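PDB 1KNV: Bse634I restriction endonuclease from Geobacillus stearothermophilus, which is a type II restriction endonuclease that probably cuts double-stranded DNA in a metal-dependent reaction, a member of the PD-(D/E)XK nuclease superfamily. Local coordinates for residues Asn97-Ile102 and Leu147-Gln152; Phe110-Ile115 and Ser143-Leu148. All coordinates share one frame; numbering follows the deposited sequence.

Interaction 1. Residues Asn97-Ile102 and Leu147-Gln152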
# COMPACT_ATOMS: atom_id res chain seq x y z
N ASN B 97 17.40 22.08 24.14
CA ASN B 97 17.01 21.33 25.32
C ASN B 97 16.14 20.10 25.10
O ASN B 97 15.94 19.32 26.02
CB ASN B 97 16.32 22.25 26.33
CG ASN B 97 15.01 22.84 25.80
OD1 ASN B 97 14.49 22.40 24.77
ND2 ASN B 97 14.48 23.83 26.51
N ASP B 98 15.62 19.90 23.89
CA ASP B 98 14.79 18.73 23.64
C ASP B 98 15.47 17.69 22.78
O ASP B 98 14.90 16.64 22.51
CB ASP B 98 13.49 19.13 22.97
CG ASP B 98 12.77 20.23 23.70
OD1 ASP B 98 12.67 20.15 24.95
OD2 ASP B 98 12.31 21.17 23.03
N TYR B 99 16.69 17.99 22.35
CA TYR B 99 17.45 17.11 21.48
C TYR B 99 18.63 16.39 22.12
O TYR B 99 19.26 16.88 23.05
CB TYR B 99 17.97 17.90 20.28
CG TYR B 99 16.91 18.32 19.29
CD1 TYR B 99 16.66 17.56 18.15
CD2 TYR B 99 16.16 19.47 19.50
CE1 TYR B 99 15.69 17.94 17.23
CE2 TYR B 99 15.18 19.86 18.59
CZ TYR B 99 14.95 19.09 17.46
OH TYR B 99 14.00 19.48 16.56
N LEU B 100 18.92 15.21 21.59
CA LEU B 100 20.04 14.40 22.00
C LEU B 100 20.68 13.94 20.71
O LEU B 100 20.01 13.41 19.82
CB LEU B 100 19.60 13.16 22.81
CG LEU B 100 19.16 13.32 24.27
CD1 LEU B 100 18.96 11.94 24.92
CD2 LEU B 100 20.22 14.10 25.04
N ILE B 101 21.97 14.21 20.58
CA ILE B 101 22.74 13.80 19.40
C ILE B 101 23.71 12.78 19.98
O ILE B 101 24.72 13.13 20.59
CB ILE B 101 23.46 15.01 18.80
CG1 ILE B 101 22.42 16.09 18.48
CG2 ILE B 101 24.21 14.61 17.56
CD1 ILE B 101 23.00 17.43 18.22
N ILE B 102 23.39 11.50 19.80
CA ILE B 102 24.18 10.41 20.36
C ILE B 102 25.11 9.65 19.43
O ILE B 102 24.72 9.24 18.33
CB ILE B 102 23.24 9.38 21.00
CG1 ILE B 102 22.33 10.07 22.00
CG2 ILE B 102 24.05 8.27 21.64
CD1 ILE B 102 21.21 9.19 22.51
N LEU B 147 25.53 8.04 14.05
CA LEU B 147 25.04 9.17 14.82
C LEU B 147 23.52 9.23 14.77
O LEU B 147 22.90 9.08 13.71
CB LEU B 147 25.63 10.43 14.22
CG LEU B 147 25.49 11.81 14.82
CD1 LEU B 147 26.12 11.71 16.18
CD2 LEU B 147 26.16 12.86 13.94
N LEU B 148 22.90 9.41 15.94
CA LEU B 148 21.44 9.51 16.05
C LEU B 148 20.99 10.87 16.59
O LEU B 148 21.54 11.37 17.59
CB LEU B 148 20.89 8.48 17.02
CG LEU B 148 20.79 7.02 16.69
CD1 LEU B 148 20.00 6.33 17.80
CD2 LEU B 148 20.12 6.91 15.36
N ILE B 149 20.01 11.48 15.95
CA ILE B 149 19.46 12.74 16.42
C ILE B 149 18.08 12.38 16.93
O ILE B 149 17.24 11.89 16.18
CB ILE B 149 19.39 13.79 15.30
CG1 ILE B 149 20.82 14.24 14.89
CG2 ILE B 149 18.63 15.02 15.80
CD1 ILE B 149 21.69 13.15 14.32
N ILE B 150 17.91 12.53 18.23
CA ILE B 150 16.67 12.19 18.92
C ILE B 150 16.01 13.43 19.51
O ILE B 150 16.70 14.35 19.94
CB ILE B 150 16.95 11.20 20.08
CG1 ILE B 150 17.46 9.88 19.51
CG2 ILE B 150 15.72 11.00 20.92
CD1 ILE B 150 18.08 9.01 20.54
N ARG B 151 14.69 13.49 19.47
CA ARG B 151 13.99 14.62 20.03
C ARG B 151 12.89 14.14 20.97
O ARG B 151 11.85 13.64 20.53
CB ARG B 151 13.38 15.49 18.93
CG ARG B 151 12.80 16.79 19.47
CD ARG B 151 12.00 17.51 18.43
NE ARG B 151 11.51 18.77 18.96
CZ ARG B 151 10.92 19.69 18.22
NH1 ARG B 151 10.74 19.49 16.91
NH2 ARG B 151 10.52 20.83 18.78
N GLN B 152 13.14 14.26 22.27
CA GLN B 152 12.18 13.84 23.29
C GLN B 152 12.60 14.54 24.58
O GLN B 152 13.51 14.09 25.28
CB GLN B 152 12.22 12.31 23.45
CG GLN B 152 11.07 11.74 24.27
CD GLN B 152 11.04 10.22 24.25
OE1 GLN B 152 11.06 9.57 25.30
NE2 GLN B 152 10.98 9.65 23.06
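The Y99 ring carries the arm of R151 over one face. R151 CG sits 3.8 Å from the ring centroid, close to the ring normal, in a CH-pi contact. I149 CG2 touches the ring edge near its plane. The R151 guanidinium has Y99 OH over one face and D98 CB at its edge; its plane is turned 23° from the ring. R151 reaches there because CG is anti to the backbone N (chi1 -172°) and the chain stays extended to NE.

The backbones pair as two antiparallel strands. L100 and I150 form a hydrogen-bonded pair: I150 N gives a nearly straight bond of 2.8 Å to L100 O. I102 and L148 form the next such pair, and Q152 N bonds D98 O at the strand end. On the L100 face, I102 CD1 meets I150 CD1 at 3.7 Å. I101, on the Y99 face, puts CG2 3.7 Å from L147 CD1, with helices 68-93 and 281-291 covering these residues. Strand 99-103 is thus joined as an outer strand to the central sheet. Main-chain bonds and buried aliphatic groups hold most of the contact. At the R151 end, D98 OD2, 4.6 Å from R151 NH2, may add a weak charge attraction without a salt bridge.

Interaction 2. Residues Phe110-Ile115 and Ser143-Leu148; sequences FDFRKI and SNPDLL
N144 grips the backbone of 110-115 with both ends of its amide. ND2 donates to F110 O at 2.6 Å, with that oxygen in the amide plane. OD1 accepts from F112 N at 3.0 Å in a nearly straight bond, though the N-H comes in well to the side of the C=O direction. A second bond from ND2 to P105 O helps fix the amide.

N144 and the F112 ring make up the tightly packed part. P145 CD lies over one ring face and R113 CG over the other, while N144 OD1 sits at the edge, in plane, 3.3 Å from F112 CD2. At the other end of the contact, I115 CD1 and L148 CD1 meet tip to tip at 3.7 Å.

The D111 side is looser. A water donates to D111 OD1 at 2.7 Å and makes a weak, long bond to S143 O. D111 OD1 also accepts from R113 N, from above the carboxylate plane. This is an Asx turn at the start of the short 3-10 segment 112-115. The other segment leads through D146, which binds calcium in this protein though none is bound to this chain, into a classic beta bulge opposite V195, at the metal site of a PD-(D/E)XK nuclease.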
# COMPACT_ATOMS: atom_id res chain seq x y z
N PHE B 110 25.82 -2.61 20.73
CA PHE B 110 24.55 -2.16 21.25
C PHE B 110 23.65 -1.81 20.08
O PHE B 110 23.82 -0.76 19.46
CB PHE B 110 24.75 -0.91 22.11
CG PHE B 110 23.50 -0.44 22.81
CD1 PHE B 110 23.22 -0.83 24.12
CD2 PHE B 110 22.60 0.39 22.17
CE1 PHE B 110 22.08 -0.40 24.77
CE2 PHE B 110 21.45 0.83 22.81
CZ PHE B 110 21.19 0.44 24.11
N ASP B 111 22.70 -2.69 19.77
CA ASP B 111 21.75 -2.46 18.69
C ASP B 111 20.93 -1.23 19.06
O ASP B 111 20.23 -1.23 20.07
CB ASP B 111 20.82 -3.67 18.56
CG ASP B 111 19.80 -3.49 17.46
OD1 ASP B 111 19.54 -2.34 17.06
OD2 ASP B 111 19.24 -4.52 17.01
N PHE B 112 21.01 -0.19 18.23
CA PHE B 112 20.30 1.07 18.50
C PHE B 112 18.81 0.87 18.75
O PHE B 112 18.18 1.65 19.47
CB PHE B 112 20.50 2.07 17.35
CG PHE B 112 19.48 1.93 16.23
CD1 PHE B 112 18.34 2.73 16.21
CD2 PHE B 112 19.66 1.00 15.21
CE1 PHE B 112 17.39 2.59 15.19
CE2 PHE B 112 18.72 0.86 14.20
CZ PHE B 112 17.58 1.65 14.19
N ARG B 113 18.24 -0.18 18.15
CA ARG B 113 16.83 -0.48 18.31
C ARG B 113 16.43 -0.65 19.77
O ARG B 113 15.27 -0.51 20.13
CB ARG B 113 16.48 -1.74 17.51
CG ARG B 113 16.49 -1.47 16.02
CD ARG B 113 16.51 -2.74 15.21
NE ARG B 113 15.40 -3.62 15.53
CZ ARG B 113 15.16 -4.75 14.88
NH1 ARG B 113 15.95 -5.12 13.87
NH2 ARG B 113 14.14 -5.52 15.22
N LYS B 114 17.41 -0.94 20.62
CA LYS B 114 17.16 -1.11 22.04
C LYS B 114 16.83 0.20 22.73
O LYS B 114 16.48 0.20 23.91
CB LYS B 114 18.38 -1.78 22.69
CG LYS B 114 18.56 -3.22 22.24
CD LYS B 114 19.97 -3.73 22.47
CE LYS B 114 20.29 -3.83 23.93
NZ LYS B 114 21.70 -4.29 24.13
N ILE B 115 16.92 1.32 22.02
CA ILE B 115 16.57 2.60 22.64
C ILE B 115 15.06 2.79 22.58
O ILE B 115 14.49 3.61 23.29
CB ILE B 115 17.27 3.82 21.96
CG1 ILE B 115 16.72 4.04 20.55
CG2 ILE B 115 18.78 3.60 21.92
CD1 ILE B 115 17.14 5.38 19.95
N SER B 143 21.20 -2.32 11.03
CA SER B 143 22.53 -1.92 11.49
C SER B 143 22.39 -0.61 12.27
O SER B 143 21.30 -0.06 12.39
CB SER B 143 23.48 -1.73 10.31
OG SER B 143 22.97 -0.77 9.40
N ASN B 144 23.51 -0.11 12.78
CA ASN B 144 23.53 1.12 13.56
C ASN B 144 24.08 2.33 12.84
O ASN B 144 25.19 2.28 12.31
CB ASN B 144 24.39 0.96 14.80
CG ASN B 144 23.69 0.25 15.91
OD1 ASN B 144 22.65 -0.36 15.71
ND2 ASN B 144 24.26 0.32 17.10
N PRO B 145 23.30 3.42 12.79
CA PRO B 145 23.83 4.61 12.13
C PRO B 145 24.89 5.07 13.14
O PRO B 145 24.76 4.78 14.34
CB PRO B 145 22.62 5.54 12.10
CG PRO B 145 21.86 5.14 13.29
CD PRO B 145 21.92 3.63 13.25
N ASP B 146 25.93 5.75 12.68
CA ASP B 146 26.99 6.17 13.59
C ASP B 146 26.53 7.31 14.49
O ASP B 146 27.07 7.51 15.59
CB ASP B 146 28.22 6.60 12.80
CG ASP B 146 28.78 5.47 11.96
OD1 ASP B 146 29.06 4.38 12.51
OD2 ASP B 146 28.95 5.67 10.74
N LEU B 147 25.53 8.04 14.05
CA LEU B 147 25.04 9.17 14.82
C LEU B 147 23.52 9.23 14.77
O LEU B 147 22.90 9.08 13.71
CB LEU B 147 25.63 10.43 14.22
CG LEU B 147 25.49 11.81 14.82
CD1 LEU B 147 26.12 11.71 16.18
CD2 LEU B 147 26.16 12.86 13.94
N LEU B 148 22.90 9.41 15.94
CA LEU B 148 21.44 9.51 16.05
C LEU B 148 20.99 10.87 16.59
O LEU B 148 21.54 11.37 17.59
CB LEU B 148 20.89 8.48 17.02
CG LEU B 148 20.79 7.02 16.69
CD1 LEU B 148 20.00 6.33 17.80
CD2 LEU B 148 20.12 6.91 15.36
O HOH W 1 19.73 -2.28 14.36

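Interactions 1 and 2 share L147 and L148, and their centres are 13 Å apart. Strand 147-151 serves both. Interaction 1 pairs it with strand 99-103, and interaction 2 packs the loop 110-115 against its beginning and the residues before it. The two meet directly where I150 CD1 lies 3.8 Å from I115 CD1. D146, just ahead of the strand, and L197, on strand 191-198, bind calcium in a structure of this protein, though no calcium is bound to this chain here. The L147 side chain is about 5 Å from those of D146 and L197, and that of P145 about 8 Å from L197. The L147 end of interaction 1 and the 143-148 segment of interaction 2 therefore lie beside the metal site.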